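Local coordinates for phosphate-binding protein (Xanthomonas axonopodis pv. citri, PDB 5UB3) that probably serves as a periplasmic solute receptor of the phosphonate-binding type, partnered with a diguanylate cyclase, and is bound here to chloride, at residues A[5-10]-A[19-24]; A[243-246]-A[250-253]; A[23-28]-A[40-45]; A[81-86]-A[230-235]. All blocks are in the same frame, centred on the assembly; numbering follows the deposited sequence. Where two conformers were deposited one is given.

Contact 1: A[5-10]-A[19-24]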
# COMPACT_ATOMS: atom_id res chain seq x y z
N LEU A 5 15.30 -10.55 14.54
CA LEU A 5 14.57 -10.23 13.28
C LEU A 5 13.46 -9.25 13.60
O LEU A 5 12.59 -9.51 14.40
CB LEU A 5 13.96 -11.49 12.66
CG LEU A 5 13.20 -11.31 11.35
CD1 LEU A 5 14.19 -10.90 10.28
CD2 LEU A 5 12.48 -12.59 10.94
N VAL A 6 13.50 -8.10 12.96
CA VAL A 6 12.51 -7.06 13.19
C VAL A 6 11.55 -6.93 11.99
O VAL A 6 11.98 -6.63 10.89
CB VAL A 6 13.21 -5.68 13.46
CG1 VAL A 6 12.14 -4.73 13.94
CG2 VAL A 6 14.29 -5.84 14.52
N LEU A 7 10.27 -7.15 12.24
CA LEU A 7 9.24 -7.13 11.20
C LEU A 7 8.52 -5.83 11.39
O LEU A 7 8.22 -5.41 12.53
CB LEU A 7 8.26 -8.28 11.35
CG LEU A 7 6.89 -8.31 10.65
CD1 LEU A 7 6.93 -8.26 9.15
CD2 LEU A 7 6.16 -9.56 11.12
N GLY A 8 8.20 -5.19 10.28
CA GLY A 8 7.49 -3.93 10.38
C GLY A 8 6.52 -3.72 9.25
O GLY A 8 6.33 -4.56 8.42
N ARG A 9 5.91 -2.54 9.26
CA ARG A 9 5.19 -1.98 8.15
C ARG A 9 4.98 -0.51 8.47
O ARG A 9 5.09 -0.05 9.61
CB ARG A 9 3.80 -2.64 7.93
CG ARG A 9 2.84 -2.48 9.10
CD ARG A 9 1.42 -2.80 8.66
NE ARG A 9 0.85 -1.75 7.84
CZ ARG A 9 -0.42 -1.69 7.44
NH1 ARG A 9 -1.27 -2.63 7.80
NH2 ARG A 9 -0.83 -0.71 6.65
N ILE A 10 4.63 0.22 7.43
CA ILE A 10 4.17 1.58 7.58
C ILE A 10 2.77 1.49 8.12
O ILE A 10 1.95 0.77 7.56
CB ILE A 10 4.15 2.28 6.22
CG1 ILE A 10 5.59 2.29 5.59
CG2 ILE A 10 3.61 3.70 6.37
CD1 ILE A 10 5.56 2.63 4.12
N GLU A 19 -1.00 -6.60 16.04
CA GLU A 19 -1.63 -7.93 16.07
C GLU A 19 -1.58 -8.69 14.76
O GLU A 19 -1.73 -9.87 14.72
CB GLU A 19 -3.11 -7.78 16.42
CG GLU A 19 -3.42 -7.11 17.76
CD GLU A 19 -4.90 -6.80 17.87
OE1 GLU A 19 -5.47 -6.12 16.97
OE2 GLU A 19 -5.53 -7.29 18.81
N GLN A 20 -1.49 -7.94 13.67
CA GLN A 20 -1.37 -8.49 12.33
C GLN A 20 0.02 -9.07 12.02
O GLN A 20 0.16 -10.00 11.23
CB GLN A 20 -1.79 -7.38 11.34
CG GLN A 20 -3.24 -6.95 11.60
CD GLN A 20 -3.99 -6.56 10.35
OE1 GLN A 20 -3.89 -5.40 9.89
NE2 GLN A 20 -4.70 -7.54 9.72
N LEU A 21 1.04 -8.57 12.71
CA LEU A 21 2.39 -8.95 12.48
C LEU A 21 2.95 -9.99 13.46
O LEU A 21 3.75 -10.84 13.07
CB LEU A 21 3.24 -7.68 12.56
CG LEU A 21 2.86 -6.61 11.53
CD1 LEU A 21 3.67 -5.38 11.88
CD2 LEU A 21 3.18 -7.06 10.12
N LYS A 22 2.55 -9.92 14.73
CA LYS A 22 3.20 -10.74 15.76
C LYS A 22 3.02 -12.22 15.53
O LYS A 22 3.98 -12.98 15.63
CB LYS A 22 2.75 -10.37 17.17
CG LYS A 22 3.39 -11.24 18.27
CD LYS A 22 4.91 -11.06 18.26
CE LYS A 22 5.61 -11.35 19.59
NZ LYS A 22 7.05 -10.96 19.50
N PRO A 23 1.78 -12.65 15.22
CA PRO A 23 1.63 -14.10 14.97
C PRO A 23 2.57 -14.70 13.92
O PRO A 23 3.18 -15.74 14.16
CB PRO A 23 0.18 -14.23 14.54
CG PRO A 23 -0.51 -13.07 15.17
CD PRO A 23 0.48 -11.95 15.07
N LEU A 24 2.74 -14.03 12.76
CA LEU A 24 3.63 -14.60 11.74
C LEU A 24 5.09 -14.49 12.16
O LEU A 24 5.89 -15.41 11.87
CB LEU A 24 3.39 -13.95 10.37
CG LEU A 24 4.25 -14.50 9.24
CD1 LEU A 24 3.91 -15.98 9.03
CD2 LEU A 24 4.07 -13.70 7.94
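Ile10 O is gripped twice by Arg9, the residue whose aliphatic stem leans on Leu21. Arg9 NE donates to Ile10 O at 2.8 Å, from above the carbonyl plane and with an N-H...O angle of 150°, while Arg9 NH2 adds a weak second bond to Ile10 O at 3.3 Å. The bend at chi3 (-74°) folds the guanidinium back to its own chain. That leaves NH1 turned to the helix, where Gln20 OE1 sits at the guanidinium edge, 4.3 Å from Arg9 NH1 and too far for a bond; Gln20 OE1 is instead paired with His17 ND1. Strand 4-8 and helix 14-28 are the first two elements of a beta-alpha-beta unit, and their apolar join is Leu7 against Leu21. Leu7 CD2 lies 3.8 Å from Leu21 CB and also comes 3.4 Å from Leu21 O, on the helix backbone. Leu21 answers with both methyls: CD2 is 4.0 Å from Leu7 CG, and CD1 is 4.1 Å from Arg9 CG, its side chain running nearly at right angles to that of Arg9. Ile42 touches both leucines, Trp62 packs on Leu7 and Phe248 on Leu21.

Contact 2: A[243-246]-A[250-253]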
# COMPACT_ATOMS: atom_id res chain seq x y z
N PRO A 243 -3.49 -19.64 10.96
CA PRO A 243 -3.97 -18.46 11.68
C PRO A 243 -3.07 -17.24 11.53
O PRO A 243 -3.55 -16.12 11.33
CB PRO A 243 -3.99 -18.94 13.13
CG PRO A 243 -4.34 -20.39 12.96
CD PRO A 243 -3.52 -20.84 11.81
N ALA A 244 -1.77 -17.45 11.62
CA ALA A 244 -0.79 -16.34 11.50
C ALA A 244 -0.91 -15.64 10.15
O ALA A 244 -0.85 -14.42 10.07
CB ALA A 244 0.63 -16.86 11.70
N LEU A 245 -1.13 -16.40 9.08
CA LEU A 245 -1.20 -15.77 7.78
C LEU A 245 -2.51 -15.03 7.59
O LEU A 245 -2.55 -13.98 6.91
CB LEU A 245 -0.97 -16.78 6.68
CG LEU A 245 0.49 -17.16 6.59
CD1 LEU A 245 0.64 -18.41 5.71
CD2 LEU A 245 1.32 -15.98 6.07
N LYS A 246 -3.57 -15.52 8.23
CA LYS A 246 -4.89 -14.86 8.16
C LYS A 246 -4.78 -13.47 8.77
O LYS A 246 -5.20 -12.45 8.18
CB LYS A 246 -5.95 -15.75 8.85
CG LYS A 246 -7.34 -15.14 9.11
CD LYS A 246 -7.96 -14.43 7.90
CE LYS A 246 -8.48 -15.41 6.84
NZ LYS A 246 -9.79 -16.03 7.18
N ASP A 250 -4.41 -11.13 5.68
CA ASP A 250 -5.02 -12.26 4.97
C ASP A 250 -4.13 -12.73 3.87
O ASP A 250 -4.52 -12.82 2.72
CB ASP A 250 -6.41 -11.89 4.49
CG ASP A 250 -7.20 -13.11 3.99
OD1 ASP A 250 -6.98 -14.24 4.40
OD2 ASP A 250 -8.02 -12.91 3.14
N THR A 251 -2.89 -12.99 4.21
CA THR A 251 -1.94 -13.45 3.17
C THR A 251 -2.28 -14.89 2.78
O THR A 251 -2.44 -15.74 3.62
CB THR A 251 -0.49 -13.31 3.64
OG1 THR A 251 -0.22 -11.90 3.85
CG2 THR A 251 0.47 -13.92 2.62
N THR A 252 -2.48 -15.11 1.51
CA THR A 252 -2.95 -16.39 0.99
C THR A 252 -1.88 -17.01 0.12
O THR A 252 -2.03 -18.13 -0.38
CB THR A 252 -4.22 -16.23 0.15
OG1 THR A 252 -4.05 -15.15 -0.78
CG2 THR A 252 -5.44 -15.93 1.03
N GLY A 253 -0.79 -16.28 -0.09
CA GLY A 253 0.26 -16.78 -0.94
C GLY A 253 1.50 -15.92 -0.93
O GLY A 253 1.42 -14.71 -0.77
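Lys246 and Asp250 both swing CG away from the backbone N (chi1 169° and -169°), which lays their side chains alongside one another, pointing the same way. Three further bends along the lysine curl its chain round, and Lys246 CE ends 3.1 Å from Asp250 OD1. The ammonium itself stops short of a salt bridge, with Lys246 NZ 4.3 Å from Asp250 OD1. Next to this pair, two backbone bonds tie the last turn of helix 242-247 to the chain leaving it. Asp250 N donates to Lys246 O at 2.9 Å, and Thr251 N reaches Leu245 O, also at 2.9 Å, so one bond is nested inside the other. Asp250 sits in the left-handed helical region of backbone space, and there the chain turns from the helix into strand 251-255. On the buried side, Leu245 CD2 meets Thr251 CB at 4.0 Å and also rests near CG2, the two side chains crossing at a slant. Thr251 OG1 is bonded to Phe248 O, within the connecting turn. Beyond Leu245 lies Leu24 of helix 14-28, while Thr252 and Gly253 both face Glu86 in a classic beta bulge. The two carbonyls near the helix end, where the dipole should make oxygens more negative, are thus met by N-H groups, and the Lys246-Asp250 attraction at the surface, where Lys246 is exposed, is probably weak and screened by water.

Contact 3: A[23-28]-A[40-45]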
# COMPACT_ATOMS: atom_id res chain seq x y z
N PRO A 23 1.78 -12.65 15.22
CA PRO A 23 1.63 -14.10 14.97
C PRO A 23 2.57 -14.70 13.92
O PRO A 23 3.18 -15.74 14.16
CB PRO A 23 0.18 -14.23 14.54
CG PRO A 23 -0.51 -13.07 15.17
CD PRO A 23 0.48 -11.95 15.07
N LEU A 24 2.74 -14.03 12.76
CA LEU A 24 3.63 -14.60 11.74
C LEU A 24 5.09 -14.49 12.16
O LEU A 24 5.89 -15.41 11.87
CB LEU A 24 3.39 -13.95 10.37
CG LEU A 24 4.25 -14.50 9.24
CD1 LEU A 24 3.91 -15.98 9.03
CD2 LEU A 24 4.07 -13.70 7.94
N LEU A 25 5.45 -13.40 12.85
CA LEU A 25 6.80 -13.24 13.39
C LEU A 25 7.09 -14.37 14.35
O LEU A 25 8.14 -14.96 14.27
CB LEU A 25 6.97 -11.92 14.09
CG LEU A 25 8.34 -11.58 14.62
CD1 LEU A 25 9.35 -11.31 13.50
CD2 LEU A 25 8.25 -10.43 15.62
N ASP A 26 6.13 -14.71 15.21
CA ASP A 26 6.26 -15.87 16.14
C ASP A 26 6.38 -17.20 15.44
O ASP A 26 7.08 -18.06 15.91
CB ASP A 26 5.15 -15.91 17.16
CG ASP A 26 5.25 -14.75 18.15
OD1 ASP A 26 6.24 -14.01 18.12
OD2 ASP A 26 4.35 -14.56 18.94
N TYR A 27 5.75 -17.34 14.30
CA TYR A 27 5.95 -18.50 13.44
C TYR A 27 7.34 -18.50 12.77
O TYR A 27 8.05 -19.54 12.74
CB TYR A 27 4.82 -18.56 12.41
CG TYR A 27 5.00 -19.65 11.43
CD1 TYR A 27 5.74 -19.44 10.28
CD2 TYR A 27 4.46 -20.92 11.66
CE1 TYR A 27 5.95 -20.45 9.36
CE2 TYR A 27 4.64 -21.94 10.74
CZ TYR A 27 5.39 -21.69 9.59
OH TYR A 27 5.62 -22.64 8.64
N VAL A 28 7.77 -17.34 12.28
CA VAL A 28 9.03 -17.26 11.50
C VAL A 28 10.30 -17.48 12.37
O VAL A 28 11.20 -18.25 12.02
CB VAL A 28 9.08 -15.90 10.77
CG1 VAL A 28 10.45 -15.53 10.28
CG2 VAL A 28 8.07 -15.94 9.62
N GLY A 40 12.56 -12.14 17.87
CA GLY A 40 11.83 -11.24 16.99
C GLY A 40 11.39 -9.99 17.72
O GLY A 40 11.10 -10.05 18.90
N GLU A 41 11.26 -8.90 16.98
CA GLU A 41 10.61 -7.67 17.43
C GLU A 41 9.75 -7.08 16.33
O GLU A 41 9.97 -7.34 15.15
CB GLU A 41 11.66 -6.63 17.77
CG GLU A 41 12.21 -6.84 19.16
CD GLU A 41 13.50 -6.14 19.43
OE1 GLU A 41 13.97 -5.35 18.60
OE2 GLU A 41 14.05 -6.43 20.51
N ILE A 42 8.77 -6.28 16.71
CA ILE A 42 7.95 -5.55 15.78
C ILE A 42 8.34 -4.06 15.90
O ILE A 42 8.46 -3.54 17.02
CB ILE A 42 6.45 -5.69 16.14
CG1 ILE A 42 6.00 -7.18 16.06
CG2 ILE A 42 5.57 -4.82 15.25
CD1 ILE A 42 6.14 -7.80 14.70
N LEU A 43 8.48 -3.40 14.76
CA LEU A 43 8.74 -1.96 14.72
C LEU A 43 8.07 -1.41 13.47
O LEU A 43 8.48 -1.68 12.35
CB LEU A 43 10.22 -1.63 14.69
CG LEU A 43 10.60 -0.14 14.78
CD1 LEU A 43 9.98 0.60 15.97
CD2 LEU A 43 12.09 0.04 14.83
N MET A 44 7.04 -0.63 13.69
CA MET A 44 6.30 -0.04 12.61
C MET A 44 6.73 1.42 12.53
O MET A 44 7.45 1.92 13.38
CB MET A 44 4.81 -0.19 12.88
CG MET A 44 4.31 -1.59 12.71
SD MET A 44 2.61 -1.77 13.30
CE MET A 44 2.90 -1.94 15.06
N ALA A 45 6.36 2.08 11.44
CA ALA A 45 6.73 3.48 11.31
C ALA A 45 5.56 4.23 10.80
O ALA A 45 4.78 3.67 10.10
CB ALA A 45 7.94 3.64 10.40
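Leu25 CD2 carries this contact, touching three consecutive strand residues, Gly40, Glu41 and Ile42. Its tightest neighbour is Ile42 CD1, at 3.5 Å from Leu25 CD2, closer than carbons usually sit. The same methyl lies 3.6 Å from Glu41 O and 3.8 Å from Gly40 C, so it rests largely on peptide backbone. Leu25 holds CG anti to its N (chi1 -176°), which sends the branch out from the helix to the strand. Ile42 meets it by a double bend: with chi1 and chi2 both near -60°, CD1 is folded round to the helix side, and CG1 stays 4.0 Å from Leu25 CD2. The two side chains slide past each other in opposite directions. Gly40 brings no side chain to the interface, and its CA lies 6.5 Å from Leu25 CA. Here the C-terminal part of helix 14-28, the crossover helix of a beta-alpha-beta unit, packs on the unit's second strand: segments 23-28 and 40-42 run almost antiparallel, at 163°, with their axes 8.7 Å apart. The first strand of that unit, 4-8, lies next to 39-42, and Glu41 is joined to it by backbone bonds with Leu5 and Leu7. Leu7 also packs on Leu25, while Tyr18 and Leu21 of the same helix press on Ile42. Further out, the helix is held in its own turn by Val28 N donating to Leu24 O at 2.7 Å, and Tyr27 OH bonds to Asp238 OD2. Leu228 and Leu232 of helix 222-235 touch Val28, which also packs on Leu5.

Contact 4: A[81-86]-A[230-235]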
# COMPACT_ATOMS: atom_id res chain seq x y z
N PRO A 81 12.98 -6.27 -2.95
CA PRO A 81 11.96 -7.30 -2.84
C PRO A 81 12.48 -8.69 -2.46
O PRO A 81 13.53 -9.08 -2.93
CB PRO A 81 11.33 -7.31 -4.25
CG PRO A 81 11.69 -5.99 -4.86
CD PRO A 81 12.98 -5.58 -4.26
N LEU A 82 11.75 -9.39 -1.61
CA LEU A 82 12.06 -10.74 -1.21
C LEU A 82 11.13 -11.71 -1.92
O LEU A 82 11.61 -12.70 -2.49
CB LEU A 82 11.81 -10.89 0.28
CG LEU A 82 12.16 -12.25 0.88
CD1 LEU A 82 13.61 -12.27 1.19
CD2 LEU A 82 11.35 -12.48 2.14
N LEU A 83 9.82 -11.46 -1.80
CA LEU A 83 8.73 -12.33 -2.29
C LEU A 83 7.59 -11.47 -2.75
O LEU A 83 7.39 -10.40 -2.20
CB LEU A 83 8.20 -13.25 -1.18
CG LEU A 83 9.10 -14.40 -0.76
CD1 LEU A 83 8.58 -15.10 0.48
CD2 LEU A 83 9.31 -15.35 -1.94
N MET A 84 6.87 -11.86 -3.79
CA MET A 84 5.60 -11.24 -4.13
C MET A 84 4.54 -11.86 -3.25
O MET A 84 4.60 -13.04 -2.95
CB MET A 84 5.23 -11.40 -5.62
CG MET A 84 6.25 -10.85 -6.56
SD MET A 84 6.67 -9.12 -6.33
CE MET A 84 5.04 -8.37 -6.62
N THR A 85 3.59 -11.05 -2.81
CA THR A 85 2.65 -11.42 -1.79
C THR A 85 1.24 -11.34 -2.34
O THR A 85 0.86 -10.36 -3.00
CB THR A 85 2.81 -10.55 -0.53
OG1 THR A 85 4.19 -10.61 -0.16
CG2 THR A 85 1.93 -10.96 0.62
N GLU A 86 0.48 -12.39 -2.04
CA GLU A 86 -0.92 -12.50 -2.46
C GLU A 86 -1.73 -12.30 -1.21
O GLU A 86 -1.53 -12.99 -0.19
CB GLU A 86 -1.16 -13.91 -3.03
CG GLU A 86 -2.51 -14.08 -3.67
CD GLU A 86 -2.74 -15.54 -4.01
OE1 GLU A 86 -2.17 -15.99 -5.05
OE2 GLU A 86 -3.44 -16.19 -3.18
N VAL A 230 12.77 -18.82 2.23
CA VAL A 230 12.38 -20.23 2.30
C VAL A 230 11.28 -20.36 3.32
O VAL A 230 10.21 -20.99 3.02
CB VAL A 230 13.59 -21.13 2.57
CG1 VAL A 230 13.15 -22.57 2.82
CG2 VAL A 230 14.55 -21.10 1.38
N VAL A 231 11.43 -19.72 4.47
CA VAL A 231 10.43 -19.95 5.52
C VAL A 231 9.03 -19.42 5.09
O VAL A 231 8.00 -20.07 5.30
CB VAL A 231 10.86 -19.30 6.84
CG1 VAL A 231 9.73 -19.28 7.82
CG2 VAL A 231 12.05 -20.03 7.42
N LEU A 232 8.99 -18.24 4.50
CA LEU A 232 7.72 -17.68 4.06
C LEU A 232 7.08 -18.52 2.95
O LEU A 232 5.88 -18.84 3.01
CB LEU A 232 7.94 -16.22 3.60
CG LEU A 232 8.19 -15.35 4.83
CD1 LEU A 232 8.55 -13.95 4.39
CD2 LEU A 232 7.03 -15.36 5.83
N LEU A 233 7.89 -18.93 2.01
CA LEU A 233 7.43 -19.78 0.95
C LEU A 233 6.81 -21.06 1.50
O LEU A 233 5.79 -21.50 0.99
CB LEU A 233 8.56 -20.11 0.01
CG LEU A 233 8.86 -19.11 -1.08
CD1 LEU A 233 10.15 -19.53 -1.73
CD2 LEU A 233 7.71 -19.05 -2.12
N GLN A 234 7.38 -21.63 2.55
CA GLN A 234 6.84 -22.84 3.14
C GLN A 234 5.61 -22.57 3.99
O GLN A 234 4.89 -23.46 4.25
CB GLN A 234 7.93 -23.57 3.96
CG GLN A 234 8.83 -24.42 3.07
CD GLN A 234 10.17 -24.83 3.68
OE1 GLN A 234 10.40 -24.74 4.89
NE2 GLN A 234 11.08 -25.31 2.83
N ALA A 235 5.43 -21.34 4.48
CA ALA A 235 4.34 -21.00 5.35
C ALA A 235 3.01 -21.17 4.69
O ALA A 235 2.09 -21.66 5.31
CB ALA A 235 4.47 -19.55 5.82
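Strand 81-86 and helix 230-235 run nearly in the same direction, 11° apart with axes 9.4 Å from each other, and a classic beta bulge opposite Glu214 turns the side chains of both Leu82 and Leu83 to the helix. Leu83 forks between two helix residues. Its CD1 presses on Leu232 CB at 3.4 Å, tighter than a usual carbon pair, and its CD2 rests 3.9 Å from Leu233 CG. Each of these pairs meets at a slant. Leu82 comes in from the neighbouring position, its CD2 touching Leu232 CD1 at 3.9 Å with the side chains roughly perpendicular. With chi1 at -177°, Leu82 puts CG beside its own carbonyl carbon, whereas Leu83 (chi1 -73°) sets CG beside its N, from where its two methyls divide between Leu232 and Leu233. Leu232 thus receives one leucine on CB and another on CD1. No hydrogen bond crosses between the segments, so the join is purely apolar, although Leu82 O is bonded to Arg229 NE, just before helix residue 230. Helix 14-28 flanks the contact, its Leu24 and Val28 touching Leu232 as well. Phe254 of strand 251-255 flanks Leu83, Pro256 lies against Leu233, and strand 209-217 pairs with strand 79-87 through Glu214 and Ala212.

How the contacts relate
All four contacts belong to one lobe of this periplasmic binding protein fold. Contacts 1 and 3, with centres about 3 Å apart, share Pro23 and Leu24 and use helix 14-28 against the neighbouring parallel strands 4-8 and 39-42. Centre to centre, contact 4 is about 14 Å from contact 1, and contact 2 lies about 11 Å from contact 4; their strands 251-255 and 79-87 are antiparallel neighbours, and helices 222-235 and 242-247 follow each other. Along the chain contact 1 closes as contact 3 begins, contact 4 spans residues 81 to 235, and contact 2 comes last. Helix 14-28 touches both later helices, so N-terminal and late segments of the chain build one packed unit.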